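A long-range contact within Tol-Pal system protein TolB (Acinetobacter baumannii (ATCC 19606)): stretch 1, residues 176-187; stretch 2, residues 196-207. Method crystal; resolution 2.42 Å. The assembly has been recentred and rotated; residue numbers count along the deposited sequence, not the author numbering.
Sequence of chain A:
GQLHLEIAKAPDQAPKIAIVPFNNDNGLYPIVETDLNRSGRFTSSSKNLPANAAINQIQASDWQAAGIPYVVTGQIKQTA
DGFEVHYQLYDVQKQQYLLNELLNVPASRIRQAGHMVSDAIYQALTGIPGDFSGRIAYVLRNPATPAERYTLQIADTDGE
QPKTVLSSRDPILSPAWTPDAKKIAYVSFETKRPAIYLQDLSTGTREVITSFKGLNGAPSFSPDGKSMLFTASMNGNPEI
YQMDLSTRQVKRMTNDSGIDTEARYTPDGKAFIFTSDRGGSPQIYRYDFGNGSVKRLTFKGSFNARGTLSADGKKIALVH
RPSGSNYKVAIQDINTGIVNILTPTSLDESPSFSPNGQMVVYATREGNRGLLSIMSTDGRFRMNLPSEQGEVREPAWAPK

Stretch 1 (176-187) AWTPDAKKIAYV
Stretch 2, residues 196-207: IYLQDLSTGTRE

The shortest polar contact between side chains joins Tyr186 to Gln199: Tyr186 OH donates a hydrogen bond to Gln199 OE1 at 2.7 Å. The same hydroxyl, Tyr186 OH, lies 2.9 Å from Arg206 NH2 and 3.0 Å from Arg206 NE, so the phenol ends between an amide oxygen and a guanidinium, both near the ring plane at its edge. Tyr186 reaches them with chi1 p (53°) and chi2 90°; Gln199 has chi1 t and Arg206 is p, t, m through chi3.

Two antiparallel strands of TolB, 183-187 and 196-200, lie edge to edge, their N-to-C directions 157° apart and their axes approaching to 4.7 Å. Backbone hydrogen bonds set the register. Ile184 and Gln199 form a hydrogen-bonded pair (CA-CA 5.3 Å), with Ile184 N to Gln199 O 3.0 Å and Gln199 N to Ile184 O 2.8 Å. Tyr186 and Tyr197 form the next (CA-CA 5.6 Å), with Tyr186 N to Tyr197 O 3.3 Å and Tyr197 N to Tyr186 O 3.0 Å. Between and beyond them come the non-hydrogen-bonded pairs Lys183-Asp200, Ala185-Leu198 and Val187-Ile196, with CA atoms 4.5 to 4.6 Å apart; at this spacing Ala185 CA comes within 3.1 Å of Tyr197 O. Past the ladder, Leu201 N donates to Lys182 O at 3.2 Å. Strand phi/psi values are extended, for example -129/143 at Ile184, -164/161 at Tyr186 and -73/117 at Asp200, whereas Leu201 turns to -76/-13.

Lys183 (m, t, t, p) and Asp200 (chi1 t) form a long salt bridge, Lys183 NZ to Asp200 OD2 3.8 Å. Asp200 OD1 instead accepts from Ser202 N at 2.7 Å and Thr203 N at 3.1 Å, bracing the turn after its strand. Before strand 183-187, a type I turn spans Thr178 to Ala181, and Asp180 OD1 accepts from Lys182 N at 3.0 Å.

Packing divides between the two sheet faces. On the face of Ile184, Tyr186, Tyr197 and Gln199, Tyr197 CB sits over the Tyr186 ring, 3.6 Å from Tyr186 CZ; the two rings are nearly parallel (19°) but slid apart, centroids 5.7 Å distant. Leu201 (m, t) points toward stretch 1, placing CD2 3.6 Å from Ile184 CG2 and CD1 3.5 Å from Trp177 CZ3. On the face of Lys183, Ala185, Leu198 and Ile196, Leu198 (t, p) brings CD1 to 3.8 Å from Ala185 CB, and Ile196 CG1 (chi1 m) meets Val187 CG2 (chi1 t) at 3.8 Å.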

# COMPACT_ATOMS: atom_id res chain seq x y z
N ALA A 176 -7.20 -4.85 -7.83
CA ALA A 176 -6.37 -5.92 -7.29
C ALA A 176 -5.10 -6.03 -8.13
O ALA A 176 -5.17 -6.06 -9.36
CB ALA A 176 -7.12 -7.25 -7.28
N TRP A 177 -3.96 -6.10 -7.45
CA TRP A 177 -2.67 -6.12 -8.12
C TRP A 177 -2.27 -7.54 -8.47
O TRP A 177 -2.40 -8.46 -7.66
CB TRP A 177 -1.60 -5.48 -7.22
CG TRP A 177 -1.61 -3.99 -7.24
CD1 TRP A 177 -2.19 -3.17 -6.32
CD2 TRP A 177 -1.00 -3.14 -8.21
NE1 TRP A 177 -1.99 -1.86 -6.67
CE2 TRP A 177 -1.26 -1.81 -7.83
CE3 TRP A 177 -0.26 -3.37 -9.38
CZ2 TRP A 177 -0.81 -0.72 -8.56
CZ3 TRP A 177 0.19 -2.28 -10.11
CH2 TRP A 177 -0.08 -0.97 -9.69
N THR A 178 -1.78 -7.72 -9.70
CA THR A 178 -1.23 -9.00 -10.10
C THR A 178 0.09 -9.24 -9.35
O THR A 178 0.77 -8.29 -8.95
CB THR A 178 -1.02 -9.03 -11.62
OG1 THR A 178 -1.78 -10.10 -12.19
CG2 THR A 178 0.44 -9.20 -11.99
N PRO A 179 0.45 -10.52 -9.11
CA PRO A 179 1.60 -10.81 -8.23
C PRO A 179 2.87 -10.04 -8.53
O PRO A 179 3.55 -9.60 -7.60
CB PRO A 179 1.81 -12.32 -8.44
CG PRO A 179 0.52 -12.84 -8.93
CD PRO A 179 -0.29 -11.73 -9.50
N ASP A 180 3.22 -9.85 -9.80
CA ASP A 180 4.41 -9.09 -10.16
C ASP A 180 4.11 -7.63 -10.46
O ASP A 180 4.98 -6.92 -10.97
CB ASP A 180 5.13 -9.75 -11.35
CG ASP A 180 4.23 -9.93 -12.56
OD1 ASP A 180 3.39 -9.05 -12.84
OD2 ASP A 180 4.36 -10.96 -13.25
N ALA A 181 2.89 -7.17 -10.15
CA ALA A 181 2.48 -5.77 -10.28
C ALA A 181 2.60 -5.24 -11.71
O ALA A 181 2.68 -4.03 -11.92
CB ALA A 181 3.28 -4.87 -9.33
N LYS A 182 2.60 -6.13 -12.70
CA LYS A 182 2.62 -5.70 -14.10
C LYS A 182 1.22 -5.43 -14.64
O LYS A 182 1.07 -4.61 -15.55
CB LYS A 182 3.31 -6.75 -14.97
CG LYS A 182 4.78 -6.46 -15.25
CD LYS A 182 5.61 -7.72 -15.08
CE LYS A 182 7.08 -7.45 -15.39
NZ LYS A 182 7.77 -8.67 -15.89
N LYS A 183 0.21 -6.10 -14.10
CA LYS A 183 -1.16 -5.93 -14.52
C LYS A 183 -2.03 -5.60 -13.31
O LYS A 183 -1.67 -5.91 -12.17
CB LYS A 183 -1.70 -7.18 -15.23
CG LYS A 183 -0.95 -7.54 -16.50
CD LYS A 183 -1.69 -8.60 -17.30
CE LYS A 183 -1.09 -8.77 -18.68
NZ LYS A 183 0.03 -9.75 -18.69
N ILE A 184 -3.17 -4.97 -13.57
CA ILE A 184 -4.13 -4.64 -12.54
C ILE A 184 -5.50 -5.13 -12.99
O ILE A 184 -5.83 -5.08 -14.18
CB ILE A 184 -4.16 -3.13 -12.22
CG1 ILE A 184 -5.05 -2.85 -11.01
CG2 ILE A 184 -4.62 -2.32 -13.43
CD1 ILE A 184 -4.42 -1.94 -9.99
N ALA A 185 -6.29 -5.61 -12.04
CA ALA A 185 -7.65 -6.05 -12.30
C ALA A 185 -8.63 -5.19 -11.51
O ALA A 185 -8.27 -4.56 -10.51
CB ALA A 185 -7.85 -7.52 -11.94
N TYR A 186 -9.88 -5.17 -11.97
CA TYR A 186 -10.90 -4.34 -11.36
C TYR A 186 -12.26 -4.82 -11.84
O TYR A 186 -12.38 -5.51 -12.85
CB TYR A 186 -10.70 -2.86 -11.70
CG TYR A 186 -10.57 -2.59 -13.18
CD1 TYR A 186 -11.69 -2.33 -13.96
CD2 TYR A 186 -9.33 -2.62 -13.81
CE1 TYR A 186 -11.58 -2.09 -15.31
CE2 TYR A 186 -9.21 -2.38 -15.17
CZ TYR A 186 -10.34 -2.11 -15.91
OH TYR A 186 -10.23 -1.87 -17.26
N VAL A 187 -13.29 -4.43 -11.09
CA VAL A 187 -14.68 -4.71 -11.44
C VAL A 187 -15.28 -3.44 -12.02
O VAL A 187 -15.28 -2.39 -11.36
CB VAL A 187 -15.48 -5.20 -10.23
CG1 VAL A 187 -16.89 -5.59 -10.64
CG2 VAL A 187 -14.76 -6.37 -9.57
N ILE A 196 -15.08 -8.45 -14.55
CA ILE A 196 -13.72 -8.33 -14.03
C ILE A 196 -12.77 -8.23 -15.22
O ILE A 196 -12.65 -9.16 -16.02
CB ILE A 196 -13.36 -9.52 -13.13
CG1 ILE A 196 -14.11 -9.43 -11.80
CG2 ILE A 196 -11.86 -9.58 -12.90
CD1 ILE A 196 -13.88 -10.62 -10.89
N TYR A 197 -12.10 -7.09 -15.33
CA TYR A 197 -11.14 -6.85 -16.40
C TYR A 197 -9.72 -7.06 -15.89
O TYR A 197 -9.45 -6.93 -14.69
CB TYR A 197 -11.29 -5.43 -16.96
CG TYR A 197 -12.59 -5.18 -17.69
CD1 TYR A 197 -13.73 -4.79 -17.01
CD2 TYR A 197 -12.67 -5.32 -19.07
CE1 TYR A 197 -14.92 -4.55 -17.67
CE2 TYR A 197 -13.85 -5.08 -19.74
CZ TYR A 197 -14.97 -4.70 -19.04
OH TYR A 197 -16.15 -4.47 -19.71
N LEU A 198 -8.82 -7.39 -16.81
CA LEU A 198 -7.40 -7.53 -16.51
C LEU A 198 -6.63 -6.62 -17.46
O LEU A 198 -6.61 -6.86 -18.67
CB LEU A 198 -6.93 -8.98 -16.64
CG LEU A 198 -5.55 -9.28 -16.05
CD1 LEU A 198 -5.44 -8.73 -14.63
CD2 LEU A 198 -5.26 -10.77 -16.07
N GLN A 199 -6.00 -5.58 -16.91
CA GLN A 199 -5.41 -4.51 -17.70
C GLN A 199 -3.89 -4.60 -17.65
O GLN A 199 -3.30 -4.50 -16.57
CB GLN A 199 -5.89 -3.15 -17.20
CG GLN A 199 -5.47 -1.98 -18.08
CD GLN A 199 -6.56 -0.93 -18.19
OE1 GLN A 199 -7.74 -1.20 -17.96
NE2 GLN A 199 -6.16 0.29 -18.54
N ASP A 200 -3.27 -4.77 -18.81
CA ASP A 200 -1.82 -4.72 -18.92
C ASP A 200 -1.36 -3.27 -18.78
O ASP A 200 -1.70 -2.43 -19.61
CB ASP A 200 -1.38 -5.31 -20.26
CG ASP A 200 0.13 -5.49 -20.36
OD1 ASP A 200 0.88 -4.53 -20.10
OD2 ASP A 200 0.57 -6.60 -20.72
N LEU A 201 -0.58 -2.99 -17.74
CA LEU A 201 -0.13 -1.62 -17.49
C LEU A 201 0.99 -1.17 -18.42
O LEU A 201 1.28 0.03 -18.47
CB LEU A 201 0.31 -1.47 -16.04
CG LEU A 201 -0.77 -1.73 -14.99
CD1 LEU A 201 -0.15 -1.86 -13.61
CD2 LEU A 201 -1.81 -0.63 -15.01
N SER A 202 1.62 -2.09 -19.15
CA SER A 202 2.69 -1.73 -20.07
C SER A 202 2.13 -1.29 -21.42
O SER A 202 2.32 -0.14 -21.83
CB SER A 202 3.66 -2.90 -20.24
OG SER A 202 4.93 -2.45 -20.68
N THR A 203 1.44 -2.20 -22.12
CA THR A 203 0.85 -1.87 -23.41
C THR A 203 -0.48 -1.13 -23.27
O THR A 203 -0.90 -0.47 -24.23
CB THR A 203 0.64 -3.14 -24.23
OG1 THR A 203 -0.53 -3.82 -23.77
CG2 THR A 203 1.84 -4.06 -24.11
N GLY A 204 -1.14 -1.23 -22.12
CA GLY A 204 -2.44 -0.62 -21.94
C GLY A 204 -3.58 -1.63 -22.00
O GLY A 204 -4.51 -1.58 -21.19
N THR A 205 -3.47 -2.56 -22.95
CA THR A 205 -4.56 -3.47 -23.32
C THR A 205 -5.19 -4.14 -22.10
O THR A 205 -4.53 -4.41 -21.09
CB THR A 205 -4.03 -4.53 -24.28
OG1 THR A 205 -3.03 -5.32 -23.62
CG2 THR A 205 -3.42 -3.89 -25.51
N ARG A 206 -6.48 -4.44 -22.22
CA ARG A 206 -7.26 -5.13 -21.20
C ARG A 206 -7.89 -6.38 -21.80
O ARG A 206 -7.78 -6.65 -23.00
CB ARG A 206 -8.34 -4.23 -20.61
CG ARG A 206 -9.59 -4.12 -21.48
CD ARG A 206 -10.35 -2.83 -21.26
NE ARG A 206 -11.08 -2.77 -20.00
CZ ARG A 206 -12.22 -2.10 -19.84
NH1 ARG A 206 -12.78 -1.44 -20.84
NH2 ARG A 206 -12.80 -2.10 -18.65
N GLU A 207 -8.57 -7.15 -20.95
CA GLU A 207 -9.31 -8.33 -21.38
C GLU A 207 -10.32 -8.69 -20.29
O GLU A 207 -10.06 -8.49 -19.10
CB GLU A 207 -8.38 -9.51 -21.66
CG GLU A 207 -7.57 -9.97 -20.46
CD GLU A 207 -7.02 -11.37 -20.63
OE1 GLU A 207 -7.74 -12.23 -21.19
OE2 GLU A 207 -5.88 -11.62 -20.19